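Long-range contacts in major Capsid Protein VP1 (Chimpanzee polyomavirus Bob, PDB 6Y9I), which builds the pentameric subunits of the polyomavirus outer capsid shell and, as in related polyomaviruses, probably carries the binding site for glycan receptors on host cells: residues 44-50 / 271-276; 109-113 / 264-270. Numbering follows the deposited sequence.

Contact 1. Residues 44-50 / 271-276; sequences GYSEVIH and AIRYRG
A serine hydroxyl replaces a backbone acceptor at the middle of this contact: Tyr274 N donates to Ser46 OG (2.9 Å), while Ser46 N donates to Tyr274 O (3.0 Å) and Ser46 OG donates a hydrogen bond to Glu47 O (2.8 Å). Ser46 takes the p rotamer, its CB directed toward the strand. Residues 44-50 run roughly antiparallel to 271-276, whose strand begins at Ile272, end-to-end directions 155° apart, in two short matches whose register shifts by one. In the first, Tyr45 lies beside Arg275 (CA-CA 4.5 Å), and Gly44 O accepts both Gly276 N (3.0 Å) and Arg275 NH1 (3.2 Å). Gly44, at phi 93°, has no room for a side chain: a CB would clash with Arg275 NH1 and with the preceding carbonyl. In the second, Ile49 and Ile272 form an antiparallel hydrogen-bonded pair: Ile49 N to Ile272 O is 2.9 Å, the weak return bond from Ile272 N to Ile49 O 3.4 Å.

Arg275 CD sits over the Tyr45 ring, 3.7 Å from its centroid, a CH-pi contact; Tyr45 OH and Arg275 NH2 hydrogen-bond to the backbone O atoms of Ser149 and Gln181 of a neighbouring subunit. Extended Arg273 reaches back, NH1 to Ser46 O (3.0 Å) and in a salt bridge to Glu47 OE2 (3.4 Å). Such a loop laid along a strand fits the BC loop of the polyomavirus VP1 jelly roll.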
loop_
_atom_site.group_PDB
_atom_site.type_symbol
_atom_site.label_atom_id
_atom_site.label_comp_id
_atom_site.label_asym_id
_atom_site.label_seq_id
_atom_site.Cartn_x
_atom_site.Cartn_y
_atom_site.Cartn_z
ATOM N N GLY A 44 4.706 5.010 29.584
ATOM C CA GLY A 44 4.649 5.036 28.116
ATOM C C GLY A 44 4.245 3.707 27.514
ATOM O O GLY A 44 4.104 3.635 26.259
ATOM N N TYR A 45 4.014 2.711 28.365
ATOM C CA TYR A 45 3.565 1.346 28.011
ATOM C C TYR A 45 2.302 1.056 28.819
ATOM O O TYR A 45 1.988 1.800 29.791
ATOM C CB TYR A 45 4.619 0.279 28.337
ATOM C CG TYR A 45 5.928 0.339 27.587
ATOM C CD1 TYR A 45 6.916 1.260 27.922
ATOM C CD2 TYR A 45 6.213 -0.578 26.597
ATOM C CE1 TYR A 45 8.141 1.289 27.270
ATOM C CE2 TYR A 45 7.432 -0.582 25.946
ATOM C CZ TYR A 45 8.399 0.350 26.280
ATOM O OH TYR A 45 9.574 0.365 25.588
ATOM N N SER A 46 1.556 0.030 28.415
ATOM C CA SER A 46 0.449 -0.522 29.231
ATOM C C SER A 46 1.050 -1.488 30.251
ATOM O O SER A 46 2.226 -1.934 30.069
ATOM C CB SER A 46 -0.611 -1.209 28.397
ATOM O OG SER A 46 -0.119 -2.412 27.834
ATOM N N GLU A 47 0.253 -1.838 31.262
ATOM C CA GLU A 47 0.507 -3.045 32.074
ATOM C C GLU A 47 0.385 -4.255 31.145
ATOM O O GLU A 47 -0.256 -4.149 30.086
ATOM C CB GLU A 47 -0.467 -3.147 33.243
ATOM C CG GLU A 47 -0.280 -4.384 34.087
ATOM C CD GLU A 47 1.090 -4.457 34.729
ATOM O OE1 GLU A 47 1.182 -4.079 35.904
ATOM O OE2 GLU A 47 2.050 -4.886 34.061
ATOM N N VAL A 48 0.964 -5.381 31.547
ATOM C CA VAL A 48 0.912 -6.640 30.757
ATOM C C VAL A 48 -0.552 -7.080 30.599
ATOM O O VAL A 48 -1.321 -6.931 31.559
ATOM C CB VAL A 48 1.784 -7.713 31.423
ATOM C CG1 VAL A 48 1.715 -9.002 30.647
ATOM C CG2 VAL A 48 3.223 -7.262 31.572
ATOM N N ILE A 49 -0.908 -7.622 29.433
ATOM C CA ILE A 49 -2.261 -8.157 29.118
ATOM C C ILE A 49 -2.150 -9.621 28.692
ATOM O O ILE A 49 -1.333 -9.968 27.784
ATOM C CB ILE A 49 -2.950 -7.317 28.036
ATOM C CG1 ILE A 49 -2.952 -5.827 28.368
ATOM C CG2 ILE A 49 -4.351 -7.827 27.798
ATOM C CD1 ILE A 49 -2.988 -4.956 27.153
ATOM N N HIS A 50 -2.995 -10.447 29.295
ATOM C CA HIS A 50 -3.147 -11.894 29.014
ATOM C C HIS A 50 -4.548 -12.120 28.452
ATOM O O HIS A 50 -5.434 -11.323 28.762
ATOM C CB HIS A 50 -2.932 -12.715 30.289
ATOM C CG HIS A 50 -1.802 -12.249 31.137
ATOM N ND1 HIS A 50 -1.933 -11.179 32.005
ATOM C CD2 HIS A 50 -0.543 -12.720 31.294
ATOM C CE1 HIS A 50 -0.784 -11.001 32.651
ATOM N NE2 HIS A 50 0.090 -11.936 32.224
ATOM N N ALA A 271 3.023 -12.589 27.040
ATOM C CA ALA A 271 2.053 -11.509 27.304
ATOM C C ALA A 271 2.586 -10.228 26.668
ATOM O O ALA A 271 3.769 -10.176 26.317
ATOM C CB ALA A 271 1.833 -11.328 28.774
ATOM N N ILE A 272 1.716 -9.260 26.440
ATOM C CA ILE A 272 2.154 -8.054 25.697
ATOM C C ILE A 272 2.002 -6.840 26.592
ATOM O O ILE A 272 1.247 -6.886 27.596
ATOM C CB ILE A 272 1.413 -7.935 24.347
ATOM C CG1 ILE A 272 -0.085 -7.718 24.503
ATOM C CG2 ILE A 272 1.713 -9.147 23.469
ATOM C CD1 ILE A 272 -0.459 -6.292 24.734
ATOM N N ARG A 273 2.697 -5.776 26.205
ATOM C CA ARG A 273 2.366 -4.396 26.592
ATOM C C ARG A 273 2.225 -3.559 25.307
ATOM O O ARG A 273 3.075 -3.673 24.424
ATOM C CB ARG A 273 3.464 -3.765 27.447
ATOM C CG ARG A 273 3.889 -4.511 28.700
ATOM C CD ARG A 273 5.024 -3.764 29.376
ATOM N NE ARG A 273 5.454 -4.416 30.605
ATOM C CZ ARG A 273 5.041 -4.110 31.837
ATOM N NH1 ARG A 273 4.155 -3.152 32.047
ATOM N NH2 ARG A 273 5.515 -4.779 32.870
ATOM N N TYR A 274 1.234 -2.679 25.261
ATOM C CA TYR A 274 1.157 -1.605 24.256
ATOM C C TYR A 274 2.289 -0.607 24.520
ATOM O O TYR A 274 2.616 -0.352 25.678
ATOM C CB TYR A 274 -0.203 -0.920 24.322
ATOM C CG TYR A 274 -1.383 -1.790 23.979
ATOM C CD1 TYR A 274 -1.693 -2.104 22.656
ATOM C CD2 TYR A 274 -2.224 -2.280 24.966
ATOM C CE1 TYR A 274 -2.782 -2.897 22.327
ATOM C CE2 TYR A 274 -3.353 -3.025 24.639
ATOM C CZ TYR A 274 -3.628 -3.343 23.325
ATOM O OH TYR A 274 -4.726 -4.105 23.018
ATOM N N ARG A 275 2.845 -0.036 23.457
ATOM C CA ARG A 275 3.789 1.104 23.502
ATOM C C ARG A 275 3.153 2.292 22.772
ATOM O O ARG A 275 2.640 2.098 21.658
ATOM C CB ARG A 275 5.126 0.650 22.908
ATOM C CG ARG A 275 6.192 1.724 22.783
ATOM C CD ARG A 275 6.458 2.511 24.057
ATOM N NE ARG A 275 7.584 3.406 23.885
ATOM C CZ ARG A 275 7.790 4.524 24.609
ATOM N NH1 ARG A 275 6.932 4.899 25.536
ATOM N NH2 ARG A 275 8.860 5.272 24.420
ATOM N N GLY A 276 3.164 3.485 23.390
ATOM C CA GLY A 276 2.722 4.744 22.772
ATOM C C GLY A 276 3.877 5.729 22.660
ATOM O O GLY A 276 4.840 5.610 23.432
HETATM O O HOH W 1 9.472 0.935 22.801
HETATM O O HOH W 2 3.731 -2.854 34.950
#

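Contact 2. Residues 109-113 / 264-270; sequences LLEAK and MVKADNE
Two surface loops of the VP1 jelly roll, consistent with DE (109-113) and HI (266-270), meet here through a single backbone bridge. Leu109 to Ala112 form a type II turn, with Glu111 at phi 73° and Ala112 N bonded to Leu109 O (3.1 Å). At the end of the turn Ala112 pairs by its backbone with Lys266, CA-CA 4.5 Å, and the bonds flank that pair: Ala267 N to Glu111 O (2.9 Å) and Lys113 N to Val265 O (2.7 Å). The 264-270 segment then curls back, Glu270 N reaching Lys266 O (2.9 Å).

Charges are answered too. Lys113, its chain extended as far as CE, pairs NZ with Glu270 OE2 (2.9 Å), while Glu270 OE1 takes Lys117 N of another neighbouring subunit. Lys266 NZ binds Asp268 OD1 (2.8 Å) and has a long salt bridge to Glu111 OE1 (3.6 Å). Glu111 O has a second donor: water 3, 2.9 Å from it, which also accepts Asp268 N at 3.2 Å.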
loop_
_atom_site.group_PDB
_atom_site.type_symbol
_atom_site.label_atom_id
_atom_site.label_comp_id
_atom_site.label_asym_id
_atom_site.label_seq_id
_atom_site.Cartn_x
_atom_site.Cartn_y
_atom_site.Cartn_z
ATOM N N LEU A 109 14.965 -4.788 23.484
ATOM C CA LEU A 109 13.863 -4.406 24.397
ATOM C C LEU A 109 13.948 -5.242 25.685
ATOM O O LEU A 109 13.925 -6.474 25.642
ATOM C CB LEU A 109 12.531 -4.590 23.654
ATOM C CG LEU A 109 12.207 -3.556 22.569
ATOM C CD1 LEU A 109 10.874 -3.859 21.909
ATOM C CD2 LEU A 109 12.175 -2.159 23.129
ATOM N N LEU A 110 14.027 -4.559 26.824
ATOM C CA LEU A 110 14.082 -5.201 28.162
ATOM C C LEU A 110 12.860 -6.112 28.332
ATOM O O LEU A 110 11.740 -5.686 28.024
ATOM C CB LEU A 110 14.133 -4.122 29.243
ATOM C CG LEU A 110 15.514 -3.515 29.462
ATOM C CD1 LEU A 110 15.417 -2.213 30.235
ATOM C CD2 LEU A 110 16.406 -4.496 30.190
ATOM N N GLU A 111 13.117 -7.338 28.778
ATOM C CA GLU A 111 12.112 -8.381 29.090
ATOM C C GLU A 111 11.496 -8.967 27.815
ATOM O O GLU A 111 10.665 -9.862 27.958
ATOM C CB GLU A 111 11.030 -7.840 30.025
ATOM C CG GLU A 111 11.553 -7.621 31.429
ATOM C CD GLU A 111 10.502 -7.193 32.437
ATOM O OE1 GLU A 111 9.311 -7.349 32.152
ATOM O OE2 GLU A 111 10.889 -6.732 33.506
ATOM N N ALA A 112 11.928 -8.570 26.616
ATOM C CA ALA A 112 11.199 -8.911 25.368
ATOM C C ALA A 112 11.657 -10.277 24.838
ATOM O O ALA A 112 12.813 -10.624 24.996
ATOM C CB ALA A 112 11.351 -7.831 24.338
ATOM N N LYS A 113 10.728 -11.023 24.254
ATOM C CA LYS A 113 10.934 -12.318 23.558
ATOM C C LYS A 113 12.091 -12.201 22.554
ATOM O O LYS A 113 12.168 -11.206 21.799
ATOM C CB LYS A 113 9.627 -12.716 22.858
ATOM C CG LYS A 113 9.624 -14.070 22.168
ATOM C CD LYS A 113 8.295 -14.369 21.489
ATOM C CE LYS A 113 8.362 -15.479 20.450
ATOM N NZ LYS A 113 8.291 -16.837 21.061
ATOM N N MET A 264 5.098 -4.755 22.753
ATOM C CA MET A 264 6.247 -5.636 23.040
ATOM C C MET A 264 5.676 -6.957 23.555
ATOM O O MET A 264 4.544 -6.962 24.129
ATOM C CB MET A 264 7.217 -5.010 24.044
ATOM C CG MET A 264 6.652 -4.856 25.402
ATOM S SD MET A 264 7.938 -4.629 26.652
ATOM C CE MET A 264 8.394 -6.333 26.978
ATOM N N VAL A 265 6.410 -8.028 23.303
ATOM C CA VAL A 265 6.113 -9.414 23.760
ATOM C C VAL A 265 7.145 -9.819 24.822
ATOM O O VAL A 265 8.384 -9.683 24.577
ATOM C CB VAL A 265 6.080 -10.387 22.572
ATOM C CG1 VAL A 265 5.782 -11.792 23.048
ATOM C CG2 VAL A 265 5.085 -9.969 21.497
ATOM N N LYS A 266 6.645 -10.201 26.000
ATOM C CA LYS A 266 7.456 -10.609 27.163
ATOM C C LYS A 266 8.006 -12.014 26.915
ATOM O O LYS A 266 7.229 -12.884 26.518
ATOM C CB LYS A 266 6.600 -10.558 28.435
ATOM C CG LYS A 266 6.797 -9.310 29.282
ATOM C CD LYS A 266 5.846 -9.199 30.467
ATOM C CE LYS A 266 5.964 -10.345 31.444
ATOM N NZ LYS A 266 7.323 -10.403 32.021
ATOM N N ALA A 267 9.304 -12.220 27.113
ATOM C CA ALA A 267 9.960 -13.530 26.917
ATOM C C ALA A 267 9.315 -14.590 27.837
ATOM O O ALA A 267 9.119 -15.693 27.395
ATOM C CB ALA A 267 11.450 -13.408 27.161
ATOM N N ASP A 268 9.026 -14.298 29.101
ATOM C CA ASP A 268 8.707 -15.391 30.062
ATOM C C ASP A 268 7.346 -16.029 29.759
ATOM O O ASP A 268 7.226 -17.234 30.044
ATOM C CB ASP A 268 8.762 -14.958 31.528
ATOM C CG ASP A 268 8.340 -13.532 31.781
ATOM O OD1 ASP A 268 7.645 -12.963 30.907
ATOM O OD2 ASP A 268 8.720 -13.000 32.844
ATOM N N ASN A 269 6.349 -15.285 29.265
ATOM C CA ASN A 269 4.981 -15.838 29.113
ATOM C C ASN A 269 4.296 -15.393 27.796
ATOM O O ASN A 269 3.208 -15.939 27.503
ATOM C CB ASN A 269 4.184 -15.533 30.376
ATOM C CG ASN A 269 3.972 -14.058 30.630
ATOM O OD1 ASN A 269 4.359 -13.202 29.813
ATOM N ND2 ASN A 269 3.321 -13.767 31.751
ATOM N N GLU A 270 4.934 -14.518 27.013
ATOM C CA GLU A 270 4.485 -14.025 25.686
ATOM C C GLU A 270 3.272 -13.105 25.834
ATOM O O GLU A 270 2.608 -12.870 24.816
ATOM C CB GLU A 270 4.222 -15.170 24.713
ATOM C CG GLU A 270 5.483 -15.916 24.357
ATOM C CD GLU A 270 5.275 -17.041 23.370
ATOM O OE1 GLU A 270 4.788 -18.145 23.768
ATOM O OE2 GLU A 270 5.628 -16.825 22.216
HETATM O O HOH W 3 10.189 -11.580 30.244
#

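In the fold
The centres of the two contacts lie about 10 Å apart on the same side of the chain's centre. Along the chain the order is 44-50, 109-113, 264-270, 271-276, so contact 2 falls between the halves of contact 1, and 264-270 runs straight on into 271-276. Those two segments are the closing end of the hairpin of strands 252-265 and 272-291, neighbours in the large antiparallel sheet; Met264 N probably bonds Arg273 O (2.8 Å), and Lys266 N Ala271 O (2.9 Å). The hairpin thus holds one loop in each contact, and since both contacts also touch two neighbouring subunits, the hairpin end and the loops packed on it lie at the interfaces between subunits of the pentamer.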